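Local coordinates for YHR177W (Saccharomyces cerevisiae, PDB 4M8B), which binds DNA through its WOPR domain, the part of the protein held in this chain, and probably acts in transcriptional regulation, at residues Y10-D15 and L119-S124; A20-G25 and I52-E57; F80-E85 and A144-K149. All coordinates share one frame; numbering follows the deposited sequence.

Contact 1. Residues Y10-D15 and L119-S124; sequences YGYIDD and LKKTFS. With EDO (1,2-ethanediol), chain D; nucleotides of chain A.
Lys-121 NZ reaches out from strand 113-128 to the loop 10-15 and donates a hydrogen bond to Ile-13 O, with NZ and O 3.0 Å apart. The amine comes in at a C=O...N angle of 157°, tilted 19° from the carbonyl plane. A water then links the same amine to the next carbonyl along: it accepts from Lys-121 NZ at 3.1 Å and donates to Asp-14 O at 2.7 Å. The phenol of Tyr-12 closes in obliquely, with Tyr-12 OH 3.6 Å from Lys-121 NZ, a contact and not a bond, and the two side chains cross at about a right angle. The lysine chain gets there by starting between its backbone N and carbonyl carbon (chi1 68°) and bending again at chi3, which also lays CD and CE against Ile-13 O. Phe-80 adds a cation-pi contact to Lys-121, and Tyr-146 meets the Tyr-12 ring edge to face. The Ile-13 side chain itself leads off toward Leu-19 of helix 16-28, whose N-cap is Asp-15.

Farther along the strand, Phe-123 O takes a weak hydrogen bond from O1 of an ethanediol, probably a crystallisation additive. Ser-124 OG lies 3.5 Å from OP2 of DG11 of chain A, close to the DNA backbone. The Asp-14 carboxylate stands 5.6 Å from the amine (OD1 to NZ), so its pull is probably longer-range. The buried ammonium is thus met chiefly by neutral dipoles, two successive loop carbonyls reached directly and through water, which ties the loop's course to the sheet.

Contact 2. Residues A20-G25 and I52-E57; sequences ALVFQG and IFVFNE
Val-54 meets two successive residues of helix 16-28, one with each methyl. Its CG2 lies 3.8 Å from Val-22 CG1, and its CG1 lies 4.1 Å from Phe-23 CE1. With CG1 anti to the backbone N (chi1 174°), that methyl faces Phe-23 and CG2 is left to face Val-22. Val-22 and Val-54 run past each other in opposite senses, methyl against methyl. The Phe-23 ring, by contrast, offers its edge, with the valine methyl near the ring plane; beyond Val-54, Phe-23 also packs on Phe-123, Phe-140 and Leu-174.

Toward the start of the strand the packing slackens. Ile-52 also points at the helix, but its CG2 comes only within 4.5 Å of Val-22 CG1, and Ile-13, from the loop before helix 16-28, packs on it too. No hydrogen bond crosses between the segments, and all four touching residues are buried, whereas the partly exposed Gln-24 and Glu-57 find their hydrogen bonds outside the contact, Gln-24 with Asn-28 and Ser-171, Glu-57 with His-141.

The segment axes come within 10.0 Å, crossing at -51°. Phe-53 turns away from the helix, and Phe-53 and Phe-55 both meet Trp-65, while His-141 stacks on Phe-55. A largely buried helix, with Ala-20, Phe-23 and Gln-24 also touching helix 172-179, thus packs on an antiparallel sheet, an alpha+beta arrangement, here in the WOPR domain.

Contact 3. Residues F80-E85 and A144-K149; sequences FLVYRE and AYYTEK. With nucleotides of chain A.
Arg-84 and Glu-148 supply the one charged link, a salt bridge in which Arg-84 NH1 stands 3.2 Å from Glu-148 OE1. The oxygen meets the guanidinium at its edge and in its plane, and the two flat groups are turned only 24° from each other. Even so the hydrogen bond is weak, since the N-H...O angle is a bent 127°, and Glu-148 is poorly ordered. Arg-84 reaches across through kinks at chi2 and chi3, while Glu-148 is extended beyond CG; the side chains meet nearly at right angles. Tyr-115 takes a cation-pi contact from the same arginine.

The other contact is van der Waals: Val-82 CG1 touches Tyr-146 OH at 4.1 Å, again with the side chains roughly perpendicular. Tyr-146 packs on Leu-119 and Lys-121 of the strand between.

DNA contacts belong to the alternate residues of strand 80-88. Leu-81 CD1 lies 3.4 Å from O5' of DG11 of chain A, and Tyr-83 packs on a sugar of the bound DNA.

The two segments are not neighbours in the sheet. Strand 113-128 runs between them, its Thr-122, Lys-120 and Thr-116 bonded through the backbone to Leu-81, Tyr-83 and Glu-85 on one side, while Leu-119 and Lys-121 pair with Tyr-146 and Ala-144 on the other. Val-82 and Tyr-146 therefore meet across it, and the salt bridge spans the same gap near the end of strand 137-147.

Overall arrangement
All three contacts draw on one antiparallel sheet. Contacts 1 and 2 are buried and touch each other, Ile-13 also packing on Val-22; yet the first turns on a lysine amine and backbone carbonyls, the second on hydrocarbon alone. Contact 3, about 17 Å from contact 2 (centre to centre), is only partly buried and includes a weakly bonded salt bridge between partly exposed side chains. Strand 113-128, which supplies the lysine of contact 1, is the one that contact 3 bridges. Strands 51-56 and 137-147 are sheet neighbours, so contacts 2 and 3 meet through Phe-53 and Tyr-145. DG11 of chain A lies beside strand residues of contacts 1 and 3.

Contact 1. Residues Y10-D15 and L119-S124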
loop_
_atom_site.group_PDB
_atom_site.type_symbol
_atom_site.label_atom_id
_atom_site.label_comp_id
_atom_site.label_asym_id
_atom_site.label_seq_id
_atom_site.Cartn_x
_atom_site.Cartn_y
_atom_site.Cartn_z
ATOM N N TYR C 10 8.033 0.011 -7.854
ATOM C CA TYR C 10 6.890 -0.234 -8.722
ATOM C C TYR C 10 6.508 -1.705 -8.704
ATOM O O TYR C 10 7.376 -2.577 -8.759
ATOM C CB TYR C 10 7.211 0.199 -10.155
ATOM C CG TYR C 10 7.561 1.658 -10.282
ATOM C CD1 TYR C 10 8.825 2.121 -9.946
ATOM C CD2 TYR C 10 6.627 2.579 -10.738
ATOM C CE1 TYR C 10 9.150 3.459 -10.058
ATOM C CE2 TYR C 10 6.943 3.919 -10.854
ATOM C CZ TYR C 10 8.206 4.353 -10.511
ATOM O OH TYR C 10 8.527 5.686 -10.622
ATOM N N GLY C 11 5.208 -1.977 -8.630
ATOM C CA GLY C 11 4.719 -3.340 -8.687
ATOM C C GLY C 11 3.407 -3.559 -7.961
ATOM O O GLY C 11 2.626 -2.625 -7.767
ATOM N N TYR C 12 3.171 -4.806 -7.563
ATOM C CA TYR C 12 1.955 -5.183 -6.852
ATOM C C TYR C 12 2.269 -6.120 -5.690
ATOM O O TYR C 12 2.974 -7.115 -5.861
ATOM C CB TYR C 12 0.968 -5.857 -7.804
ATOM C CG TYR C 12 -0.245 -6.418 -7.108
ATOM C CD1 TYR C 12 -1.278 -5.586 -6.703
ATOM C CD2 TYR C 12 -0.360 -7.778 -6.855
ATOM C CE1 TYR C 12 -2.395 -6.092 -6.063
ATOM C CE2 TYR C 12 -1.473 -8.295 -6.213
ATOM C CZ TYR C 12 -2.489 -7.446 -5.820
ATOM O OH TYR C 12 -3.601 -7.945 -5.180
ATOM N N ILE C 13 1.743 -5.802 -4.511
ATOM C CA ILE C 13 1.977 -6.621 -3.328
ATOM C C ILE C 13 0.844 -7.627 -3.140
ATOM O O ILE C 13 -0.323 -7.243 -3.052
ATOM C CB ILE C 13 2.097 -5.755 -2.060
ATOM C CG1 ILE C 13 3.141 -4.652 -2.262
ATOM C CG2 ILE C 13 2.424 -6.617 -0.851
ATOM C CD1 ILE C 13 4.450 -5.136 -2.847
ATOM N N ASP C 14 1.187 -8.912 -3.079
ATOM C CA ASP C 14 0.181 -9.955 -2.897
ATOM C C ASP C 14 0.298 -10.651 -1.541
ATOM O O ASP C 14 -0.701 -10.840 -0.846
ATOM C CB ASP C 14 0.250 -10.984 -4.027
ATOM C CG ASP C 14 -0.898 -11.970 -3.981
ATOM O OD1 ASP C 14 -1.982 -11.644 -4.509
ATOM O OD2 ASP C 14 -0.722 -13.070 -3.415
ATOM N N ASP C 15 1.520 -11.025 -1.169
ATOM C CA ASP C 15 1.752 -11.739 0.085
ATOM C C ASP C 15 2.968 -11.210 0.847
ATOM O O ASP C 15 3.567 -10.208 0.460
ATOM C CB ASP C 15 1.902 -13.241 -0.171
ATOM C CG ASP C 15 3.174 -13.582 -0.927
ATOM O OD1 ASP C 15 3.635 -12.745 -1.730
ATOM O OD2 ASP C 15 3.714 -14.688 -0.721
ATOM N N LEU C 119 -7.630 1.107 -6.234
ATOM C CA LEU C 119 -7.571 0.470 -4.925
ATOM C C LEU C 119 -6.279 0.817 -4.188
ATOM O O LEU C 119 -5.254 1.101 -4.808
ATOM C CB LEU C 119 -7.693 -1.048 -5.073
ATOM C CG LEU C 119 -9.032 -1.593 -5.571
ATOM C CD1 LEU C 119 -8.863 -2.993 -6.129
ATOM C CD2 LEU C 119 -10.046 -1.597 -4.445
ATOM N N LYS C 120 -6.338 0.792 -2.861
ATOM C CA LYS C 120 -5.158 0.999 -2.030
ATOM C C LYS C 120 -5.092 -0.063 -0.942
ATOM O O LYS C 120 -6.099 -0.367 -0.301
ATOM C CB LYS C 120 -5.171 2.400 -1.405
ATOM C CG LYS C 120 -4.308 2.538 -0.156
ATOM C CD LYS C 120 -4.173 3.993 0.288
ATOM C CE LYS C 120 -5.521 4.613 0.616
ATOM N NZ LYS C 120 -5.383 6.028 1.069
ATOM N N LYS C 121 -3.909 -0.635 -0.746
ATOM C CA LYS C 121 -3.697 -1.568 0.356
ATOM C C LYS C 121 -2.525 -1.101 1.209
ATOM O O LYS C 121 -1.538 -0.581 0.690
ATOM C CB LYS C 121 -3.489 -2.998 -0.156
ATOM C CG LYS C 121 -2.199 -3.226 -0.912
ATOM C CD LYS C 121 -2.295 -4.483 -1.767
ATOM C CE LYS C 121 -2.818 -5.655 -0.967
ATOM N NZ LYS C 121 -3.001 -6.864 -1.819
ATOM N N THR C 122 -2.644 -1.272 2.521
ATOM C CA THR C 122 -1.652 -0.743 3.447
ATOM C C THR C 122 -1.151 -1.828 4.384
ATOM O O THR C 122 -1.844 -2.810 4.642
ATOM C CB THR C 122 -2.223 0.421 4.290
ATOM O OG1 THR C 122 -3.315 -0.054 5.087
ATOM C CG2 THR C 122 -2.709 1.548 3.390
ATOM N N PHE C 123 0.057 -1.632 4.897
ATOM C CA PHE C 123 0.668 -2.569 5.823
ATOM C C PHE C 123 1.626 -1.813 6.730
ATOM O O PHE C 123 2.358 -0.934 6.273
ATOM C CB PHE C 123 1.421 -3.659 5.053
ATOM C CG PHE C 123 2.032 -4.713 5.932
ATOM C CD1 PHE C 123 3.269 -4.512 6.525
ATOM C CD2 PHE C 123 1.372 -5.909 6.161
ATOM C CE1 PHE C 123 3.834 -5.481 7.335
ATOM C CE2 PHE C 123 1.931 -6.884 6.970
ATOM C CZ PHE C 123 3.164 -6.670 7.558
ATOM N N SER C 124 1.615 -2.143 8.016
ATOM C CA SER C 124 2.532 -1.522 8.964
ATOM C C SER C 124 3.414 -2.572 9.623
ATOM O O SER C 124 2.937 -3.629 10.036
ATOM C CB SER C 124 1.774 -0.717 10.022
ATOM O OG SER C 124 0.866 -1.536 10.735
HETATM C C1 EDO D . 0.053 1.712 6.971
HETATM O O1 EDO D . 1.242 1.370 7.695
HETATM C C2 EDO D . -0.493 3.022 7.520
HETATM O O2 EDO D . 0.240 4.118 6.961
ATOM P P DG A 11 -2.533 0.506 10.927
ATOM O OP1 DG A 11 -1.842 0.221 12.201
ATOM O OP2 DG A 11 -1.735 0.585 9.684
ATOM O "O5'" DG A 11 -3.679 -0.589 10.720
ATOM C "C5'" DG A 11 -4.090 -1.457 11.782
ATOM C "C4'" DG A 11 -5.016 -0.777 12.779
ATOM O "O4'" DG A 11 -5.998 0.028 12.092
ATOM C "C3'" DG A 11 -5.868 -1.716 13.622
ATOM O "O3'" DG A 11 -5.145 -2.137 14.771
ATOM C "C2'" DG A 11 -7.100 -0.879 13.971
ATOM C "C1'" DG A 11 -7.123 0.225 12.922
ATOM N N9 DG A 11 -8.320 0.290 12.078
ATOM C C8 DG A 11 -8.380 0.147 10.712
ATOM N N7 DG A 11 -9.587 0.273 10.224
ATOM C C5 DG A 11 -10.380 0.521 11.336
ATOM C C6 DG A 11 -11.774 0.744 11.430
ATOM O O6 DG A 11 -12.620 0.769 10.522
ATOM N N1 DG A 11 -12.168 0.956 12.750
ATOM C C2 DG A 11 -11.324 0.951 13.836
ATOM N N2 DG A 11 -11.890 1.175 15.034
ATOM N N3 DG A 11 -10.017 0.745 13.759
ATOM C C4 DG A 11 -9.615 0.536 12.482
HETATM O O HOH W 1 -3.192 -9.741 -0.607
#

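Contact 2. Residues A20-G25 and I52-E57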
loop_
_atom_site.group_PDB
_atom_site.type_symbol
_atom_site.label_atom_id
_atom_site.label_comp_id
_atom_site.label_asym_id
_atom_site.label_seq_id
_atom_site.Cartn_x
_atom_site.Cartn_y
_atom_site.Cartn_z
ATOM N N ALA C 20 8.368 -8.475 2.123
ATOM C CA ALA C 20 9.691 -8.665 2.703
ATOM C C ALA C 20 10.781 -8.117 1.795
ATOM O O ALA C 20 11.741 -7.502 2.260
ATOM C CB ALA C 20 9.931 -10.131 2.995
ATOM N N LEU C 21 10.619 -8.332 0.495
ATOM C CA LEU C 21 11.583 -7.853 -0.487
ATOM C C LEU C 21 11.638 -6.324 -0.521
ATOM O O LEU C 21 12.720 -5.738 -0.542
ATOM C CB LEU C 21 11.260 -8.425 -1.870
ATOM C CG LEU C 21 11.470 -9.938 -1.999
ATOM C CD1 LEU C 21 10.817 -10.490 -3.259
ATOM C CD2 LEU C 21 12.953 -10.263 -1.986
ATOM N N VAL C 22 10.471 -5.686 -0.511
ATOM C CA VAL C 22 10.394 -4.226 -0.521
ATOM C C VAL C 22 11.048 -3.627 0.722
ATOM O O VAL C 22 11.896 -2.742 0.624
ATOM C CB VAL C 22 8.937 -3.737 -0.618
ATOM C CG1 VAL C 22 8.885 -2.214 -0.581
ATOM C CG2 VAL C 22 8.283 -4.267 -1.883
ATOM N N PHE C 23 10.651 -4.122 1.889
ATOM C CA PHE C 23 11.219 -3.677 3.154
ATOM C C PHE C 23 12.733 -3.874 3.198
ATOM O O PHE C 23 13.469 -2.963 3.578
ATOM C CB PHE C 23 10.553 -4.408 4.320
ATOM C CG PHE C 23 9.194 -3.868 4.684
ATOM C CD1 PHE C 23 8.957 -2.504 4.714
ATOM C CD2 PHE C 23 8.153 -4.724 4.998
ATOM C CE1 PHE C 23 7.707 -2.007 5.055
ATOM C CE2 PHE C 23 6.903 -4.233 5.338
ATOM C CZ PHE C 23 6.680 -2.874 5.366
ATOM N N GLN C 24 13.196 -5.060 2.808
ATOM C CA GLN C 24 14.626 -5.351 2.810
ATOM C C GLN C 24 15.357 -4.398 1.872
ATOM O O GLN C 24 16.438 -3.902 2.191
ATOM C CB GLN C 24 14.895 -6.804 2.409
ATOM C CG GLN C 24 16.344 -7.241 2.582
ATOM C CD GLN C 24 16.804 -7.191 4.030
ATOM O OE1 GLN C 24 16.165 -7.761 4.914
ATOM N NE2 GLN C 24 17.915 -6.501 4.280
ATOM N N GLY C 25 14.748 -4.130 0.721
ATOM C CA GLY C 25 15.306 -3.192 -0.234
ATOM C C GLY C 25 15.418 -1.794 0.340
ATOM O O GLY C 25 16.315 -1.031 -0.023
ATOM N N ILE C 52 4.213 2.158 -5.208
ATOM C CA ILE C 52 4.359 1.671 -3.845
ATOM C C ILE C 52 5.157 2.679 -3.035
ATOM O O ILE C 52 6.173 3.196 -3.504
ATOM C CB ILE C 52 5.069 0.312 -3.808
ATOM C CG1 ILE C 52 4.219 -0.746 -4.514
ATOM C CG2 ILE C 52 5.350 -0.104 -2.377
ATOM C CD1 ILE C 52 4.888 -2.101 -4.617
ATOM N N PHE C 53 4.697 2.966 -1.824
ATOM C CA PHE C 53 5.391 3.911 -0.958
ATOM C C PHE C 53 5.715 3.277 0.378
ATOM O O PHE C 53 4.901 2.551 0.946
ATOM C CB PHE C 53 4.537 5.159 -0.721
ATOM C CG PHE C 53 4.200 5.913 -1.972
ATOM C CD1 PHE C 53 3.062 5.603 -2.698
ATOM C CD2 PHE C 53 5.014 6.940 -2.417
ATOM C CE1 PHE C 53 2.744 6.303 -3.853
ATOM C CE2 PHE C 53 4.701 7.644 -3.572
ATOM C CZ PHE C 53 3.563 7.324 -4.290
ATOM N N VAL C 54 6.909 3.565 0.879
ATOM C CA VAL C 54 7.300 3.152 2.215
ATOM C C VAL C 54 7.881 4.352 2.939
ATOM O O VAL C 54 8.676 5.101 2.369
ATOM C CB VAL C 54 8.344 2.022 2.182
ATOM C CG1 VAL C 54 8.832 1.710 3.592
ATOM C CG2 VAL C 54 7.757 0.781 1.532
ATOM N N PHE C 55 7.472 4.545 4.186
ATOM C CA PHE C 55 8.042 5.612 5.000
ATOM C C PHE C 55 8.215 5.201 6.455
ATOM O O PHE C 55 7.410 4.451 7.004
ATOM C CB PHE C 55 7.225 6.911 4.892
ATOM C CG PHE C 55 5.778 6.770 5.291
ATOM C CD1 PHE C 55 4.821 6.396 4.360
ATOM C CD2 PHE C 55 5.371 7.036 6.589
ATOM C CE1 PHE C 55 3.486 6.276 4.717
ATOM C CE2 PHE C 55 4.036 6.920 6.954
ATOM C CZ PHE C 55 3.093 6.539 6.016
ATOM N N ASN C 56 9.290 5.692 7.061
ATOM C CA ASN C 56 9.525 5.514 8.483
ATOM C C ASN C 56 8.703 6.546 9.247
ATOM O O ASN C 56 8.819 7.745 8.994
ATOM C CB ASN C 56 11.012 5.694 8.789
ATOM C CG ASN C 56 11.381 5.255 10.187
ATOM O OD1 ASN C 56 10.629 5.464 11.139
ATOM N ND2 ASN C 56 12.551 4.641 10.319
ATOM N N GLU C 57 7.865 6.080 10.168
ATOM C CA GLU C 57 6.990 6.972 10.927
ATOM C C GLU C 57 7.776 7.994 11.744
ATOM O O GLU C 57 7.473 9.187 11.719
ATOM C CB GLU C 57 6.056 6.163 11.833
ATOM C CG GLU C 57 5.276 6.996 12.834
ATOM C CD GLU C 57 4.198 6.195 13.544
ATOM O OE1 GLU C 57 3.901 6.504 14.718
ATOM O OE2 GLU C 57 3.643 5.262 12.926
#

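Contact 3. Residues F80-E85 and A144-K149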
loop_
_atom_site.group_PDB
_atom_site.type_symbol
_atom_site.label_atom_id
_atom_site.label_comp_id
_atom_site.label_asym_id
_atom_site.label_seq_id
_atom_site.Cartn_x
_atom_site.Cartn_y
_atom_site.Cartn_z
ATOM N N PHE C 80 -3.396 -7.132 5.409
ATOM C CA PHE C 80 -3.488 -5.837 4.743
ATOM C C PHE C 80 -4.812 -5.148 5.041
ATOM O O PHE C 80 -5.817 -5.803 5.312
ATOM C CB PHE C 80 -3.366 -5.995 3.226
ATOM C CG PHE C 80 -2.025 -6.478 2.764
ATOM C CD1 PHE C 80 -0.939 -5.620 2.726
ATOM C CD2 PHE C 80 -1.853 -7.787 2.343
ATOM C CE1 PHE C 80 0.299 -6.062 2.292
ATOM C CE2 PHE C 80 -0.620 -8.235 1.907
ATOM C CZ PHE C 80 0.458 -7.371 1.880
ATOM N N LEU C 81 -4.803 -3.821 4.985
ATOM C CA LEU C 81 -6.039 -3.054 4.950
ATOM C C LEU C 81 -6.280 -2.634 3.505
ATOM O O LEU C 81 -5.343 -2.272 2.795
ATOM C CB LEU C 81 -5.957 -1.832 5.868
ATOM C CG LEU C 81 -6.042 -2.146 7.362
ATOM C CD1 LEU C 81 -5.965 -0.882 8.205
ATOM C CD2 LEU C 81 -7.321 -2.909 7.657
ATOM N N VAL C 82 -7.530 -2.702 3.062
ATOM C CA VAL C 82 -7.870 -2.344 1.690
ATOM C C VAL C 82 -8.926 -1.242 1.645
ATOM O O VAL C 82 -9.855 -1.225 2.451
ATOM C CB VAL C 82 -8.366 -3.567 0.895
ATOM C CG1 VAL C 82 -8.807 -3.153 -0.499
ATOM C CG2 VAL C 82 -7.275 -4.613 0.810
ATOM N N TYR C 83 -8.776 -0.323 0.697
ATOM C CA TYR C 83 -9.719 0.775 0.542
ATOM C C TYR C 83 -10.097 0.947 -0.926
ATOM O O TYR C 83 -9.306 0.640 -1.818
ATOM C CB TYR C 83 -9.111 2.073 1.070
ATOM C CG TYR C 83 -8.546 1.993 2.471
ATOM C CD1 TYR C 83 -7.297 1.439 2.707
ATOM C CD2 TYR C 83 -9.247 2.499 3.555
ATOM C CE1 TYR C 83 -6.771 1.378 3.985
ATOM C CE2 TYR C 83 -8.728 2.441 4.835
ATOM C CZ TYR C 83 -7.490 1.881 5.043
ATOM O OH TYR C 83 -6.970 1.820 6.315
ATOM N N ARG C 84 -11.302 1.449 -1.177
ATOM C CA ARG C 84 -11.779 1.641 -2.541
ATOM C C ARG C 84 -12.111 3.102 -2.818
ATOM O O ARG C 84 -12.769 3.756 -2.012
ATOM C CB ARG C 84 -13.002 0.760 -2.801
ATOM C CG ARG C 84 -12.746 -0.712 -2.534
ATOM C CD ARG C 84 -13.388 -1.581 -3.592
ATOM N NE ARG C 84 -14.825 -1.704 -3.393
ATOM C CZ ARG C 84 -15.693 -1.955 -4.367
ATOM N NH1 ARG C 84 -15.269 -2.099 -5.615
ATOM N NH2 ARG C 84 -16.983 -2.054 -4.090
ATOM N N GLU C 85 -11.646 3.614 -3.953
ATOM C CA GLU C 85 -11.942 4.990 -4.332
ATOM C C GLU C 85 -13.353 5.098 -4.901
ATOM O O GLU C 85 -13.791 4.234 -5.664
ATOM C CB GLU C 85 -10.938 5.514 -5.359
ATOM C CG GLU C 85 -11.082 7.007 -5.627
ATOM C CD GLU C 85 -10.578 7.419 -6.996
ATOM O OE1 GLU C 85 -10.216 6.530 -7.794
ATOM O OE2 GLU C 85 -10.550 8.637 -7.277
ATOM N N ALA C 144 0.301 0.815 -1.210
ATOM C CA ALA C 144 0.369 0.339 -2.587
ATOM C C ALA C 144 -0.920 0.644 -3.333
ATOM O O ALA C 144 -2.009 0.322 -2.864
ATOM C CB ALA C 144 0.671 -1.153 -2.623
ATOM N N TYR C 145 -0.790 1.273 -4.497
ATOM C CA TYR C 145 -1.947 1.584 -5.321
ATOM C C TYR C 145 -2.026 0.644 -6.513
ATOM O O TYR C 145 -1.009 0.279 -7.105
ATOM C CB TYR C 145 -1.896 3.034 -5.806
ATOM C CG TYR C 145 -1.953 4.051 -4.695
ATOM C CD1 TYR C 145 -3.164 4.556 -4.251
ATOM C CD2 TYR C 145 -0.794 4.508 -4.091
ATOM C CE1 TYR C 145 -3.218 5.491 -3.237
ATOM C CE2 TYR C 145 -0.839 5.442 -3.077
ATOM C CZ TYR C 145 -2.052 5.930 -2.654
ATOM O OH TYR C 145 -2.095 6.858 -1.640
ATOM N N TYR C 146 -3.246 0.259 -6.861
ATOM C CA TYR C 146 -3.474 -0.625 -7.992
ATOM C C TYR C 146 -4.931 -0.540 -8.411
ATOM O O TYR C 146 -5.701 0.236 -7.845
ATOM C CB TYR C 146 -3.092 -2.064 -7.638
ATOM C CG TYR C 146 -3.874 -2.644 -6.483
ATOM C CD1 TYR C 146 -3.598 -2.271 -5.177
ATOM C CD2 TYR C 146 -4.880 -3.574 -6.699
ATOM C CE1 TYR C 146 -4.308 -2.798 -4.119
ATOM C CE2 TYR C 146 -5.594 -4.110 -5.646
ATOM C CZ TYR C 146 -5.302 -3.719 -4.360
ATOM O OH TYR C 146 -6.010 -4.249 -3.308
ATOM N N THR C 147 -5.312 -1.328 -9.407
ATOM C CA THR C 147 -6.682 -1.295 -9.899
ATOM C C THR C 147 -7.195 -2.695 -10.202
ATOM O O THR C 147 -6.415 -3.589 -10.528
ATOM C CB THR C 147 -6.804 -0.416 -11.156
ATOM O OG1 THR C 147 -8.176 -0.343 -11.562
ATOM C CG2 THR C 147 -5.975 -0.995 -12.288
ATOM N N GLU C 148 -8.508 -2.873 -10.076
ATOM C CA GLU C 148 -9.160 -4.145 -10.368
ATOM C C GLU C 148 -8.751 -4.640 -11.751
ATOM O O GLU C 148 -8.446 -5.816 -11.937
ATOM C CB GLU C 148 -10.682 -3.981 -10.291
ATOM C CG GLU C 148 -11.172 -3.312 -9.007
ATOM C CD GLU C 148 -12.651 -2.953 -9.047
ATOM O OE1 GLU C 148 -13.158 -2.402 -8.045
ATOM O OE2 GLU C 148 -13.305 -3.218 -10.077
ATOM N N LYS C 149 -8.732 -3.716 -12.705
ATOM C CA LYS C 149 -8.344 -3.995 -14.082
ATOM C C LYS C 149 -6.972 -4.659 -14.164
ATOM O O LYS C 149 -6.770 -5.594 -14.938
ATOM C CB LYS C 149 -8.344 -2.690 -14.883
ATOM C CG LYS C 149 -8.312 -2.855 -16.391
ATOM C CD LYS C 149 -8.432 -1.497 -17.068
ATOM C CE LYS C 149 -8.622 -1.623 -18.569
ATOM N NZ LYS C 149 -8.797 -0.285 -19.203
ATOM P P DG A 11 -2.533 0.506 10.927
ATOM O OP1 DG A 11 -1.842 0.221 12.201
ATOM O OP2 DG A 11 -1.735 0.585 9.684
ATOM O "O5'" DG A 11 -3.679 -0.589 10.720
ATOM C "C5'" DG A 11 -4.090 -1.457 11.782
ATOM C "C4'" DG A 11 -5.016 -0.777 12.779
ATOM O "O4'" DG A 11 -5.998 0.028 12.092
ATOM C "C3'" DG A 11 -5.868 -1.716 13.622
ATOM O "O3'" DG A 11 -5.145 -2.137 14.771
ATOM C "C2'" DG A 11 -7.100 -0.879 13.971
ATOM C "C1'" DG A 11 -7.123 0.225 12.922
ATOM N N9 DG A 11 -8.320 0.290 12.078
ATOM C C8 DG A 11 -8.380 0.147 10.712
ATOM N N7 DG A 11 -9.587 0.273 10.224
ATOM C C5 DG A 11 -10.380 0.521 11.336
ATOM C C6 DG A 11 -11.774 0.744 11.430
ATOM O O6 DG A 11 -12.620 0.769 10.522
ATOM N N1 DG A 11 -12.168 0.956 12.750
ATOM C C2 DG A 11 -11.324 0.951 13.836
ATOM N N2 DG A 11 -11.890 1.175 15.034
ATOM N N3 DG A 11 -10.017 0.745 13.759
ATOM C C4 DG A 11 -9.615 0.536 12.482
#